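Long-range contacts in RNA pseudouridylate synthase domain-containing protein 1 (Homo sapiens, PDB 5VBB), which is probably a pseudouridine synthase of the RluA family that binds RNA and converts uridine to pseudouridine: residues V112-A117 / S144-V149; H116-N121 / T173-V178; G105-S110 / S162-K167; P186-L191 / R205-A210. All blocks are in the same frame, centred on the assembly; numbering follows the deposited sequence.

Interaction 1 of 4, residues V112-A117 / S144-V149; sequences VTISHA and SLTDLV
Val112, Thr113 and Ile114 pair with Leu148, Asp147 and Thr146 where strand 111-114 runs antiparallel to strand 146-156. Val112 and Leu148 are a hydrogen-bonded pair, with Val112 N to Leu148 O and Leu148 N to Val112 O both 2.8 Å. Ile114 and Thr146 repeat this: Ile114 N to Thr146 O and Thr146 N to Ile114 O are also 2.8 Å. Thr113 and Asp147 form the non-hydrogen-bonded pair between them. The side chains of Val112, Ile114, Thr146 and Leu148 lie on one face. There the end methyls Ile114 CD1 and Leu148 CD1 lie 4.1 Å apart, the two side chains crossing at a slant. In the pseudouridine synthase domain this face packs on helix 175-182, with Ile114 on His179 and Thr146 on Leu176. The hydroxyl of Thr146 is held by His179 and Gln175. The other face carries Thr113 and Asp147, whose carboxylate forms a salt bridge with Arg111. Leu145 has CG anti to its backbone N (chi1 -176°), and chi2 of 55° turns CD1 toward Thr113. Leu145 CD1 presses on Thr113 CG2 at 3.4 Å, tight for two carbons. Further on, Ser144 CB lies 3.3 Å from His116 O, while Ser144 OG turns to Lys142 O.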
loop_
_atom_site.group_PDB
_atom_site.type_symbol
_atom_site.label_atom_id
_atom_site.label_comp_id
_atom_site.label_asym_id
_atom_site.label_seq_id
_atom_site.Cartn_x
_atom_site.Cartn_y
_atom_site.Cartn_z
ATOM N N VAL A 112 -6.266 -10.407 -11.701
ATOM C CA VAL A 112 -5.346 -11.501 -11.383
ATOM C C VAL A 112 -5.441 -11.810 -9.904
ATOM O O VAL A 112 -5.328 -10.901 -9.077
ATOM C CB VAL A 112 -3.884 -11.128 -11.758
ATOM C CG1 VAL A 112 -2.899 -12.229 -11.379
ATOM C CG2 VAL A 112 -3.764 -10.782 -13.231
ATOM N N THR A 113 -5.568 -13.091 -9.575
ATOM C CA THR A 113 -5.518 -13.580 -8.195
ATOM C C THR A 113 -4.084 -14.036 -8.028
ATOM O O THR A 113 -3.622 -14.840 -8.827
ATOM C CB THR A 113 -6.482 -14.753 -8.002
ATOM O OG1 THR A 113 -7.795 -14.289 -8.240
ATOM C CG2 THR A 113 -6.431 -15.308 -6.618
ATOM N N ILE A 114 -3.358 -13.510 -7.053
ATOM C CA ILE A 114 -1.951 -13.886 -6.831
ATOM C C ILE A 114 -1.946 -14.606 -5.519
ATOM O O ILE A 114 -2.203 -13.999 -4.470
ATOM C CB ILE A 114 -0.986 -12.698 -6.788
ATOM C CG1 ILE A 114 -1.283 -11.695 -7.934
ATOM C CG2 ILE A 114 0.442 -13.252 -6.858
ATOM C CD1 ILE A 114 -0.644 -10.399 -7.801
ATOM N N SER A 115 -1.677 -15.893 -5.569
ATOM C CA SER A 115 -1.792 -16.762 -4.399
ATOM C C SER A 115 -0.477 -17.411 -3.971
ATOM O O SER A 115 -0.495 -18.130 -2.985
ATOM C CB SER A 115 -2.813 -17.851 -4.715
ATOM O OG SER A 115 -2.376 -18.658 -5.798
ATOM N N HIS A 116 0.649 -17.182 -4.682
ATOM C CA HIS A 116 1.932 -17.805 -4.320
ATOM C C HIS A 116 2.265 -17.446 -2.895
ATOM O O HIS A 116 2.170 -16.277 -2.525
ATOM C CB HIS A 116 3.097 -17.304 -5.182
ATOM C CG HIS A 116 3.024 -17.625 -6.642
ATOM N ND1 HIS A 116 2.321 -18.716 -7.116
ATOM C CD2 HIS A 116 3.590 -16.976 -7.685
ATOM C CE1 HIS A 116 2.481 -18.697 -8.431
ATOM N NE2 HIS A 116 3.221 -17.649 -8.814
ATOM N N ALA A 117 2.665 -18.442 -2.104
ATOM C CA ALA A 117 3.009 -18.243 -0.700
ATOM C C ALA A 117 4.309 -17.421 -0.600
ATOM O O ALA A 117 5.160 -17.530 -1.475
ATOM C CB ALA A 117 3.147 -19.585 0.002
ATOM N N SER A 144 -0.876 -16.505 1.544
ATOM C CA SER A 144 -0.796 -15.259 0.813
ATOM C C SER A 144 -1.842 -15.157 -0.237
ATOM O O SER A 144 -2.061 -16.123 -0.968
ATOM C CB SER A 144 0.587 -15.129 0.176
ATOM O OG SER A 144 1.647 -15.374 1.088
ATOM N N LEU A 145 -2.468 -13.997 -0.347
ATOM C CA LEU A 145 -3.466 -13.775 -1.386
ATOM C C LEU A 145 -3.605 -12.292 -1.669
ATOM O O LEU A 145 -3.993 -11.521 -0.777
ATOM C CB LEU A 145 -4.813 -14.340 -0.987
ATOM C CG LEU A 145 -5.938 -14.233 -2.063
ATOM C CD1 LEU A 145 -5.546 -14.853 -3.346
ATOM C CD2 LEU A 145 -7.114 -14.931 -1.617
ATOM N N THR A 146 -3.336 -11.909 -2.916
ATOM C CA THR A 146 -3.472 -10.548 -3.418
ATOM C C THR A 146 -4.350 -10.561 -4.644
ATOM O O THR A 146 -4.064 -11.265 -5.622
ATOM C CB THR A 146 -2.129 -9.883 -3.807
ATOM O OG1 THR A 146 -1.264 -9.836 -2.699
ATOM C CG2 THR A 146 -2.319 -8.449 -4.293
ATOM N N ASP A 147 -5.415 -9.802 -4.585
ATOM C CA ASP A 147 -6.310 -9.597 -5.707
ATOM C C ASP A 147 -5.869 -8.336 -6.456
ATOM O O ASP A 147 -5.805 -7.261 -5.875
ATOM C CB ASP A 147 -7.724 -9.469 -5.187
ATOM C CG ASP A 147 -8.796 -9.264 -6.216
ATOM O OD1 ASP A 147 -8.653 -9.786 -7.333
ATOM O OD2 ASP A 147 -9.833 -8.666 -5.870
ATOM N N LEU A 148 -5.566 -8.469 -7.726
ATOM C CA LEU A 148 -5.060 -7.358 -8.555
ATOM C C LEU A 148 -6.085 -7.072 -9.647
ATOM O O LEU A 148 -6.389 -7.967 -10.435
ATOM C CB LEU A 148 -3.720 -7.779 -9.189
ATOM C CG LEU A 148 -2.958 -6.784 -10.077
ATOM C CD1 LEU A 148 -1.492 -7.111 -10.106
ATOM C CD2 LEU A 148 -3.456 -6.779 -11.558
ATOM N N VAL A 149 -6.511 -5.822 -9.770
ATOM C CA VAL A 149 -7.431 -5.354 -10.812
ATOM C C VAL A 149 -6.684 -4.272 -11.646
ATOM O O VAL A 149 -6.236 -3.244 -11.105
ATOM C CB VAL A 149 -8.742 -4.796 -10.178
ATOM C CG1 VAL A 149 -9.693 -4.266 -11.245
ATOM C CG2 VAL A 149 -9.447 -5.867 -9.346
#

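Interaction 2 of 4, residues H116-N121 / T173-V178; sequences HAIGRN and THQLRV. With SO4 (sulfate ion), chain D; SO4 (sulfate ion), chain B.
Arg120 and Thr173 meet beside a bound sulfate ion, their side chains crossing at about a right angle. Arg120 NH2 lies 3.1 Å from Thr173 OG1, but the angle is too poor for a hydrogen bond. The sulfate joins them instead. The Arg120 chain is extended from CG to NE, and chi4 of -80° then swings CZ out of that line. Sulfate O1 lies in the guanidinium plane, at its edge. Arg120 NE donates to this O1 over 3.0 Å, at a nearly straight 169°. Sulfate O4 accepts from Arg120 NH2 over 3.2 Å and from Thr173 OG1 over 2.6 Å, and weakly from Thr173 N. Thr173 N gives its better bond to sulfate O3. Arg172 and Lys142 also bind this ion. Deeper in, the contact is apolar. Ile118 is extended at chi2 (177°), which carries CD1 to the start of helix 175-182. Ile118 CD1 stands 3.8 Å from Gln175 CA and 4.1 Å from Val178 CG1. His174 is the N-cap of this helix. One turn on, Arg177 NH1 donates to a second sulfate, 2.7 Å from its O1. Arg177 also forms salt bridges with Asp190 and with Asp67, the active-site residue by similarity. The sulfates probably come from the crystallisation liquor. Anions gripped by basic side chains near Asp67 are consistent with a surface that receives RNA phosphates.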
loop_
_atom_site.group_PDB
_atom_site.type_symbol
_atom_site.label_atom_id
_atom_site.label_comp_id
_atom_site.label_asym_id
_atom_site.label_seq_id
_atom_site.Cartn_x
_atom_site.Cartn_y
_atom_site.Cartn_z
ATOM N N HIS A 116 0.649 -17.182 -4.682
ATOM C CA HIS A 116 1.932 -17.805 -4.320
ATOM C C HIS A 116 2.265 -17.446 -2.895
ATOM O O HIS A 116 2.170 -16.277 -2.525
ATOM C CB HIS A 116 3.097 -17.304 -5.182
ATOM C CG HIS A 116 3.024 -17.625 -6.642
ATOM N ND1 HIS A 116 2.321 -18.716 -7.116
ATOM C CD2 HIS A 116 3.590 -16.976 -7.685
ATOM C CE1 HIS A 116 2.481 -18.697 -8.431
ATOM N NE2 HIS A 116 3.221 -17.649 -8.814
ATOM N N ALA A 117 2.665 -18.442 -2.104
ATOM C CA ALA A 117 3.009 -18.243 -0.700
ATOM C C ALA A 117 4.309 -17.421 -0.600
ATOM O O ALA A 117 5.160 -17.530 -1.475
ATOM C CB ALA A 117 3.147 -19.585 0.002
ATOM N N ILE A 118 4.416 -16.585 0.453
ATOM C CA ILE A 118 5.540 -15.693 0.714
ATOM C C ILE A 118 6.274 -16.180 1.934
ATOM O O ILE A 118 5.665 -16.390 2.962
ATOM C CB ILE A 118 5.063 -14.229 0.854
ATOM C CG1 ILE A 118 4.419 -13.793 -0.471
ATOM C CG2 ILE A 118 6.230 -13.288 1.227
ATOM C CD1 ILE A 118 3.818 -12.388 -0.535
ATOM N N GLY A 119 7.569 -16.395 1.789
ATOM C CA GLY A 119 8.444 -16.769 2.884
ATOM C C GLY A 119 9.512 -15.720 3.077
ATOM O O GLY A 119 9.527 -14.690 2.393
ATOM N N ARG A 120 10.428 -15.980 3.999
ATOM C CA ARG A 120 11.529 -15.064 4.269
ATOM C C ARG A 120 12.784 -15.618 3.582
ATOM O O ARG A 120 12.994 -16.832 3.463
ATOM C CB ARG A 120 11.678 -14.807 5.774
ATOM C CG ARG A 120 10.695 -13.714 6.195
ATOM C CD ARG A 120 10.380 -13.652 7.675
ATOM N NE ARG A 120 9.464 -12.544 7.977
ATOM C CZ ARG A 120 9.807 -11.259 8.097
ATOM N NH1 ARG A 120 11.073 -10.880 7.943
ATOM N NH2 ARG A 120 8.886 -10.344 8.372
ATOM N N ASN A 121 13.538 -14.694 2.999
ATOM C CA ASN A 121 14.697 -15.015 2.211
ATOM C C ASN A 121 15.877 -15.294 3.148
ATOM O O ASN A 121 16.236 -14.438 3.959
ATOM C CB ASN A 121 15.008 -13.833 1.281
ATOM C CG ASN A 121 15.687 -14.209 0.007
ATOM O OD1 ASN A 121 16.301 -15.271 -0.111
ATOM N ND2 ASN A 121 15.599 -13.325 -0.976
ATOM N N THR A 173 4.735 -9.594 5.067
ATOM C CA THR A 173 5.638 -8.439 4.941
ATOM C C THR A 173 5.948 -8.202 3.462
ATOM O O THR A 173 6.106 -9.159 2.725
ATOM C CB THR A 173 6.901 -8.676 5.779
ATOM O OG1 THR A 173 6.543 -8.635 7.156
ATOM C CG2 THR A 173 8.018 -7.650 5.477
ATOM N N HIS A 174 5.908 -6.951 3.001
ATOM C CA HIS A 174 6.150 -6.581 1.589
ATOM C C HIS A 174 5.291 -7.396 0.591
ATOM O O HIS A 174 5.696 -7.594 -0.555
ATOM C CB HIS A 174 7.622 -6.741 1.237
ATOM C CG HIS A 174 8.571 -6.013 2.138
ATOM N ND1 HIS A 174 9.884 -6.408 2.245
ATOM C CD2 HIS A 174 8.371 -4.948 2.946
ATOM C CE1 HIS A 174 10.459 -5.548 3.076
ATOM N NE2 HIS A 174 9.582 -4.671 3.541
ATOM N N GLN A 175 4.125 -7.878 1.022
ATOM C CA GLN A 175 3.276 -8.740 0.183
ATOM C C GLN A 175 3.022 -8.242 -1.209
ATOM O O GLN A 175 3.210 -8.975 -2.173
ATOM C CB GLN A 175 1.916 -8.921 0.823
ATOM C CG GLN A 175 1.004 -9.803 -0.003
ATOM C CD GLN A 175 -0.123 -10.422 0.763
ATOM O OE1 GLN A 175 0.023 -10.862 1.914
ATOM N NE2 GLN A 175 -1.284 -10.478 0.152
ATOM N N LEU A 176 2.549 -7.013 -1.317
ATOM C CA LEU A 176 2.143 -6.467 -2.613
ATOM C C LEU A 176 3.349 -6.321 -3.516
ATOM O O LEU A 176 3.287 -6.644 -4.699
ATOM C CB LEU A 176 1.472 -5.093 -2.397
ATOM C CG LEU A 176 0.283 -5.127 -1.456
ATOM C CD1 LEU A 176 -0.218 -3.759 -1.179
ATOM C CD2 LEU A 176 -0.816 -6.013 -1.995
ATOM N N ARG A 177 4.470 -5.890 -2.943
ATOM C CA ARG A 177 5.675 -5.706 -3.731
ATOM C C ARG A 177 6.247 -7.026 -4.181
ATOM O O ARG A 177 6.733 -7.137 -5.307
ATOM C CB ARG A 177 6.720 -4.951 -2.919
ATOM C CG ARG A 177 6.300 -3.525 -2.597
ATOM C CD ARG A 177 7.000 -3.035 -1.356
ATOM N NE ARG A 177 8.399 -2.738 -1.670
ATOM C CZ ARG A 177 9.282 -2.219 -0.826
ATOM N NH1 ARG A 177 8.940 -1.951 0.428
ATOM N NH2 ARG A 177 10.518 -1.976 -1.223
ATOM N N VAL A 178 6.191 -8.038 -3.309
ATOM C CA VAL A 178 6.729 -9.352 -3.673
ATOM C C VAL A 178 5.849 -10.019 -4.732
ATOM O O VAL A 178 6.371 -10.608 -5.694
ATOM C CB VAL A 178 6.891 -10.221 -2.418
ATOM C CG1 VAL A 178 7.228 -11.682 -2.780
ATOM C CG2 VAL A 178 7.942 -9.621 -1.505
HETATM S S SO4 D . 5.418 -12.377 7.615
HETATM O O1 SO4 D . 6.529 -13.248 7.989
HETATM O O2 SO4 D . 4.222 -12.707 8.418
HETATM O O3 SO4 D . 5.152 -12.479 6.171
HETATM O O4 SO4 D . 5.804 -11.025 7.888
HETATM S S SO4 B . 11.126 0.120 2.414
HETATM O O1 SO4 B . 11.165 -1.210 1.789
HETATM O O2 SO4 B . 11.580 -0.027 3.803
HETATM O O3 SO4 B . 11.962 1.063 1.700
HETATM O O4 SO4 B . 9.768 0.651 2.365
#

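Interaction 3 of 4, residues G105-S110 / S162-K167; sequences GHIQES and SKVLLK
Ser162 OG makes two hydrogen bonds to the backbone of the 105-110 loop. It donates to Gly105 O over 2.7 Å, in the carbonyl plane and on a lone pair. It accepts from Ile107 N over 2.9 Å, with an N-H...O angle of 159°. The hydroxyl thus spans His106, whose CA passes 3.3 Å from Ser162 OG. The torsion suits this: OG is anti to the carbonyl carbon of Ser162 (chi1 -61°). Ile107 adds a looser apolar touch, its CD1 4.4 Å from Val164 CG1. An alanine in place of Ser162 would probably leave Gly105 O and Ile107 N without their shared partner, and the loop less firmly tied to the strand. Further out, other groups set these atoms in place. The backbone of Ser162 is hydrogen-bonded to Leu103. The His106 ring stacks on that of His153, and its NE2 bonds to Gly154 O. Ile107 O is held by His153 NE2, and the Ile107 side chain packs on Val150 and His185. The loop leaves strand 96-104 and leads past strands 159-168 and 146-156 to strand 111-114, so the contact anchors a connection between non-adjacent strands of one antiparallel sheet.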
loop_
_atom_site.group_PDB
_atom_site.type_symbol
_atom_site.label_atom_id
_atom_site.label_comp_id
_atom_site.label_asym_id
_atom_site.label_seq_id
_atom_site.Cartn_x
_atom_site.Cartn_y
_atom_site.Cartn_z
ATOM N N GLY A 105 5.261 -2.839 -17.050
ATOM C CA GLY A 105 4.614 -3.607 -18.107
ATOM C C GLY A 105 3.110 -3.442 -18.162
ATOM O O GLY A 105 2.482 -3.013 -17.190
ATOM N N HIS A 106 2.525 -3.793 -19.316
ATOM C CA HIS A 106 1.085 -3.785 -19.569
ATOM C C HIS A 106 0.521 -5.168 -19.204
ATOM O O HIS A 106 0.825 -6.132 -19.895
ATOM C CB HIS A 106 0.807 -3.495 -21.058
ATOM C CG HIS A 106 1.047 -2.061 -21.433
ATOM N ND1 HIS A 106 1.088 -1.664 -22.751
ATOM C CD2 HIS A 106 1.123 -0.963 -20.641
ATOM C CE1 HIS A 106 1.280 -0.354 -22.726
ATOM N NE2 HIS A 106 1.293 0.115 -21.474
ATOM N N ILE A 107 -0.284 -5.271 -18.128
ATOM C CA ILE A 107 -0.874 -6.547 -17.696
ATOM C C ILE A 107 -2.095 -6.766 -18.570
ATOM O O ILE A 107 -2.994 -5.929 -18.539
ATOM C CB ILE A 107 -1.207 -6.475 -16.193
ATOM C CG1 ILE A 107 0.102 -6.282 -15.399
ATOM C CG2 ILE A 107 -1.955 -7.724 -15.721
ATOM C CD1 ILE A 107 -0.005 -6.126 -13.876
ATOM N N GLN A 108 -2.127 -7.847 -19.380
ATOM C CA GLN A 108 -3.227 -8.054 -20.329
ATOM C C GLN A 108 -4.485 -8.637 -19.679
ATOM O O GLN A 108 -5.571 -8.334 -20.148
ATOM C CB GLN A 108 -2.774 -8.934 -21.500
ATOM C CG GLN A 108 -1.541 -8.393 -22.234
ATOM C CD GLN A 108 -1.726 -7.000 -22.815
ATOM O OE1 GLN A 108 -2.825 -6.610 -23.240
ATOM N NE2 GLN A 108 -0.643 -6.228 -22.888
ATOM N N GLU A 109 -4.366 -9.387 -18.582
ATOM C CA GLU A 109 -5.541 -9.914 -17.845
ATOM C C GLU A 109 -6.213 -8.742 -17.120
ATOM O O GLU A 109 -5.500 -7.920 -16.562
ATOM C CB GLU A 109 -5.113 -10.940 -16.786
ATOM C CG GLU A 109 -4.406 -12.171 -17.318
ATOM C CD GLU A 109 -2.892 -12.165 -17.406
ATOM O OE1 GLU A 109 -2.261 -11.208 -16.903
ATOM O OE2 GLU A 109 -2.336 -13.109 -18.015
ATOM N N SER A 110 -7.549 -8.676 -17.071
ATOM C CA SER A 110 -8.226 -7.577 -16.371
ATOM C C SER A 110 -8.120 -7.720 -14.852
ATOM O O SER A 110 -8.093 -6.722 -14.142
ATOM C CB SER A 110 -9.688 -7.467 -16.795
ATOM O OG SER A 110 -10.525 -8.393 -16.126
ATOM N N SER A 162 1.345 -0.402 -15.873
ATOM C CA SER A 162 -0.074 -0.590 -15.557
ATOM C C SER A 162 -0.437 0.077 -14.250
ATOM O O SER A 162 0.202 -0.171 -13.238
ATOM C CB SER A 162 -0.420 -2.071 -15.440
ATOM O OG SER A 162 -0.175 -2.742 -16.663
ATOM N N LYS A 163 -1.511 0.855 -14.248
ATOM C CA LYS A 163 -2.049 1.373 -13.011
ATOM C C LYS A 163 -3.025 0.312 -12.479
ATOM O O LYS A 163 -3.903 -0.138 -13.224
ATOM C CB LYS A 163 -2.778 2.691 -13.224
ATOM C CG LYS A 163 -3.241 3.277 -11.901
ATOM C CD LYS A 163 -3.749 4.673 -12.117
ATOM C CE LYS A 163 -4.367 5.204 -10.864
ATOM N NZ LYS A 163 -4.953 6.557 -11.069
ATOM N N VAL A 164 -2.847 -0.121 -11.211
ATOM C CA VAL A 164 -3.651 -1.194 -10.653
ATOM C C VAL A 164 -4.215 -0.866 -9.304
ATOM O O VAL A 164 -3.657 -0.046 -8.572
ATOM C CB VAL A 164 -2.846 -2.520 -10.551
ATOM C CG1 VAL A 164 -2.234 -2.914 -11.891
ATOM C CG2 VAL A 164 -1.754 -2.426 -9.479
ATOM N N LEU A 165 -5.274 -1.608 -8.936
ATOM C CA LEU A 165 -5.853 -1.613 -7.599
ATOM C C LEU A 165 -5.451 -2.979 -7.013
ATOM O O LEU A 165 -5.647 -4.013 -7.672
ATOM C CB LEU A 165 -7.376 -1.480 -7.664
ATOM C CG LEU A 165 -8.171 -1.491 -6.334
ATOM C CD1 LEU A 165 -7.827 -0.313 -5.486
ATOM C CD2 LEU A 165 -9.629 -1.439 -6.597
ATOM N N LEU A 166 -4.908 -2.994 -5.793
ATOM C CA LEU A 166 -4.482 -4.218 -5.119
ATOM C C LEU A 166 -5.222 -4.388 -3.845
ATOM O O LEU A 166 -5.222 -3.475 -3.024
ATOM C CB LEU A 166 -2.993 -4.179 -4.821
ATOM C CG LEU A 166 -2.090 -4.049 -6.057
ATOM C CD1 LEU A 166 -0.755 -3.531 -5.695
ATOM C CD2 LEU A 166 -1.995 -5.339 -6.809
ATOM N N LYS A 167 -5.855 -5.543 -3.644
ATOM C CA LYS A 167 -6.563 -5.817 -2.396
ATOM C C LYS A 167 -5.939 -7.058 -1.775
ATOM O O LYS A 167 -6.169 -8.176 -2.245
ATOM C CB LYS A 167 -8.043 -6.015 -2.660
ATOM C CG LYS A 167 -8.878 -6.093 -1.380
ATOM C CD LYS A 167 -10.278 -6.510 -1.689
ATOM C CE LYS A 167 -11.051 -6.796 -0.443
ATOM N NZ LYS A 167 -12.424 -7.245 -0.763
#

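Interaction 4 of 4, residues P186-L191 / R205-A210; sequences PVVGDL and RMMLHA
Val188 and Met207 hold the tight part of this contact. Met207 N donates to Val188 O over 2.8 Å, at a nearly straight 171°. Beside this bond Val188 CB lies 3.8 Å from Met207 CG. Val187 CG1, anti to its backbone N (chi1 174°), reaches across to 3.4 Å from Met207 O and 3.7 Å from Met206 CG. The 187-190 backbone makes a type II beta turn with Gly189 at its third position. A side chain on Gly189 would run into Arg205 O. Met206 and Asp190 lie side by side and point the same way, with Met206 SD 3.6 Å from Asp190 CG. Asp190 OD1 accepts from Thr192 N and Tyr193 N. An alanine in place of Met206 would probably open a gap between Val187 CG1 and the Asp190 carboxylate. Leu191 is the loose end, exposed and scarcely touching the other segment. Arg205 barely touches segment 186-191, but it is buried and held: its NE turns back to Met206 O and its NH2 binds Ser71. Around the contact, Val188 and Met207 pack on Tyr156 of strand 146-156. The backbones of both bond to Leu102 of strand 96-104, and Leu208 rests on helix 175-182.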
loop_
_atom_site.group_PDB
_atom_site.type_symbol
_atom_site.label_atom_id
_atom_site.label_comp_id
_atom_site.label_asym_id
_atom_site.label_seq_id
_atom_site.Cartn_x
_atom_site.Cartn_y
_atom_site.Cartn_z
ATOM N N PRO A 186 6.861 -5.625 -11.421
ATOM C CA PRO A 186 7.229 -4.969 -10.161
ATOM C C PRO A 186 6.703 -3.552 -10.033
ATOM O O PRO A 186 6.465 -2.868 -11.029
ATOM C CB PRO A 186 8.769 -4.987 -10.177
ATOM C CG PRO A 186 9.147 -5.252 -11.571
ATOM C CD PRO A 186 8.062 -6.025 -12.201
ATOM N N VAL A 187 6.621 -3.071 -8.785
ATOM C CA VAL A 187 6.195 -1.712 -8.547
ATOM C C VAL A 187 7.274 -0.775 -9.074
ATOM O O VAL A 187 8.459 -0.975 -8.837
ATOM C CB VAL A 187 5.909 -1.457 -7.051
ATOM C CG1 VAL A 187 5.600 0.010 -6.800
ATOM C CG2 VAL A 187 4.809 -2.356 -6.539
ATOM N N VAL A 188 6.842 0.266 -9.789
ATOM C CA VAL A 188 7.736 1.283 -10.320
ATOM C C VAL A 188 8.410 1.996 -9.163
ATOM O O VAL A 188 7.746 2.408 -8.222
ATOM C CB VAL A 188 6.972 2.276 -11.234
ATOM C CG1 VAL A 188 7.848 3.464 -11.612
ATOM C CG2 VAL A 188 6.450 1.569 -12.498
ATOM N N GLY A 189 9.728 2.132 -9.248
ATOM C CA GLY A 189 10.544 2.771 -8.225
ATOM C C GLY A 189 10.796 1.903 -7.000
ATOM O O GLY A 189 11.274 2.403 -5.967
ATOM N N ASP A 190 10.555 0.605 -7.107
ATOM C CA ASP A 190 10.808 -0.321 -6.005
ATOM C C ASP A 190 12.285 -0.692 -5.983
ATOM O O ASP A 190 12.746 -1.523 -6.771
ATOM C CB ASP A 190 9.931 -1.562 -6.093
ATOM C CG ASP A 190 9.929 -2.409 -4.836
ATOM O OD1 ASP A 190 10.933 -2.404 -4.117
ATOM O OD2 ASP A 190 8.963 -3.170 -4.631
ATOM N N LEU A 191 13.006 -0.100 -5.038
ATOM C CA LEU A 191 14.453 -0.286 -4.924
ATOM C C LEU A 191 14.856 -1.645 -4.397
ATOM O O LEU A 191 16.001 -2.018 -4.564
ATOM C CB LEU A 191 15.053 0.805 -4.029
ATOM C CG LEU A 191 14.856 2.240 -4.517
ATOM C CD1 LEU A 191 15.366 3.229 -3.495
ATOM C CD2 LEU A 191 15.520 2.447 -5.858
ATOM N N ARG A 205 9.867 8.284 -6.588
ATOM C CA ARG A 205 9.334 7.545 -5.448
ATOM C C ARG A 205 8.952 6.159 -5.856
ATOM O O ARG A 205 8.957 5.847 -7.029
ATOM C CB ARG A 205 8.088 8.254 -4.945
ATOM C CG ARG A 205 6.920 8.282 -5.921
ATOM C CD ARG A 205 5.622 8.639 -5.208
ATOM N NE ARG A 205 5.208 7.511 -4.381
ATOM C CZ ARG A 205 4.129 7.468 -3.626
ATOM N NH1 ARG A 205 3.305 8.506 -3.574
ATOM N NH2 ARG A 205 3.860 6.385 -2.914
ATOM N N MET A 206 8.585 5.340 -4.897
ATOM C CA MET A 206 8.048 4.031 -5.188
ATOM C C MET A 206 6.548 4.212 -5.361
ATOM O O MET A 206 5.916 4.822 -4.505
ATOM C CB MET A 206 8.330 3.049 -4.069
ATOM C CG MET A 206 7.906 1.674 -4.436
ATOM S SD MET A 206 8.352 0.421 -3.207
ATOM C CE MET A 206 7.105 0.783 -1.954
ATOM N N MET A 207 5.983 3.710 -6.458
ATOM C CA MET A 207 4.565 3.919 -6.780
ATOM C C MET A 207 3.614 2.876 -6.139
ATOM O O MET A 207 2.933 2.131 -6.831
ATOM C CB MET A 207 4.377 3.931 -8.306
ATOM C CG MET A 207 5.326 4.872 -9.042
ATOM S SD MET A 207 5.196 6.601 -8.508
ATOM C CE MET A 207 6.596 7.316 -9.396
ATOM N N LEU A 208 3.515 2.902 -4.817
ATOM C CA LEU A 208 2.604 2.069 -4.043
ATOM C C LEU A 208 2.001 2.990 -3.018
ATOM O O LEU A 208 2.737 3.744 -2.406
ATOM C CB LEU A 208 3.339 0.869 -3.394
ATOM C CG LEU A 208 2.473 -0.103 -2.594
ATOM C CD1 LEU A 208 1.433 -0.783 -3.498
ATOM C CD2 LEU A 208 3.320 -1.204 -1.985
ATOM N N HIS A 209 0.656 2.973 -2.882
ATOM C CA HIS A 209 -0.091 3.878 -2.049
ATOM C C HIS A 209 -1.230 3.136 -1.360
ATOM O O HIS A 209 -2.009 2.460 -2.034
ATOM C CB HIS A 209 -0.705 4.962 -2.955
ATOM C CG HIS A 209 -1.522 5.976 -2.220
ATOM N ND1 HIS A 209 -0.934 6.887 -1.351
ATOM C CD2 HIS A 209 -2.868 6.190 -2.238
ATOM C CE1 HIS A 209 -1.928 7.621 -0.871
ATOM N NE2 HIS A 209 -3.108 7.247 -1.392
ATOM N N ALA A 210 -1.325 3.255 -0.049
ATOM C CA ALA A 210 -2.414 2.623 0.717
ATOM C C ALA A 210 -3.604 3.539 0.562
ATOM O O ALA A 210 -3.653 4.616 1.130
ATOM C CB ALA A 210 -2.000 2.461 2.175
#

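How the interactions relate
Interactions 1, 3 and 4 all reach the large antiparallel sheet. Interaction 1 joins strands 111-114 and 146-156, and interaction 3 lies about 12 Å away, centre to centre, on the adjoining strand 159-168. Along the chain, interaction 1 is nested inside the loop closed by interaction 3. Interaction 2 shares His116 and Ala117 with interaction 1 and brings in helix 175-182, about 11 Å away between centres. Interaction 4 follows last, on strand 208-216. The helix links them: Leu176 packs on Leu166 and Leu208, and polar side chains of the same helix reach interactions 1 and 4. Interactions 2 and 4 come close to Asp67, the probable catalytic residue, while interaction 3 lies away from it.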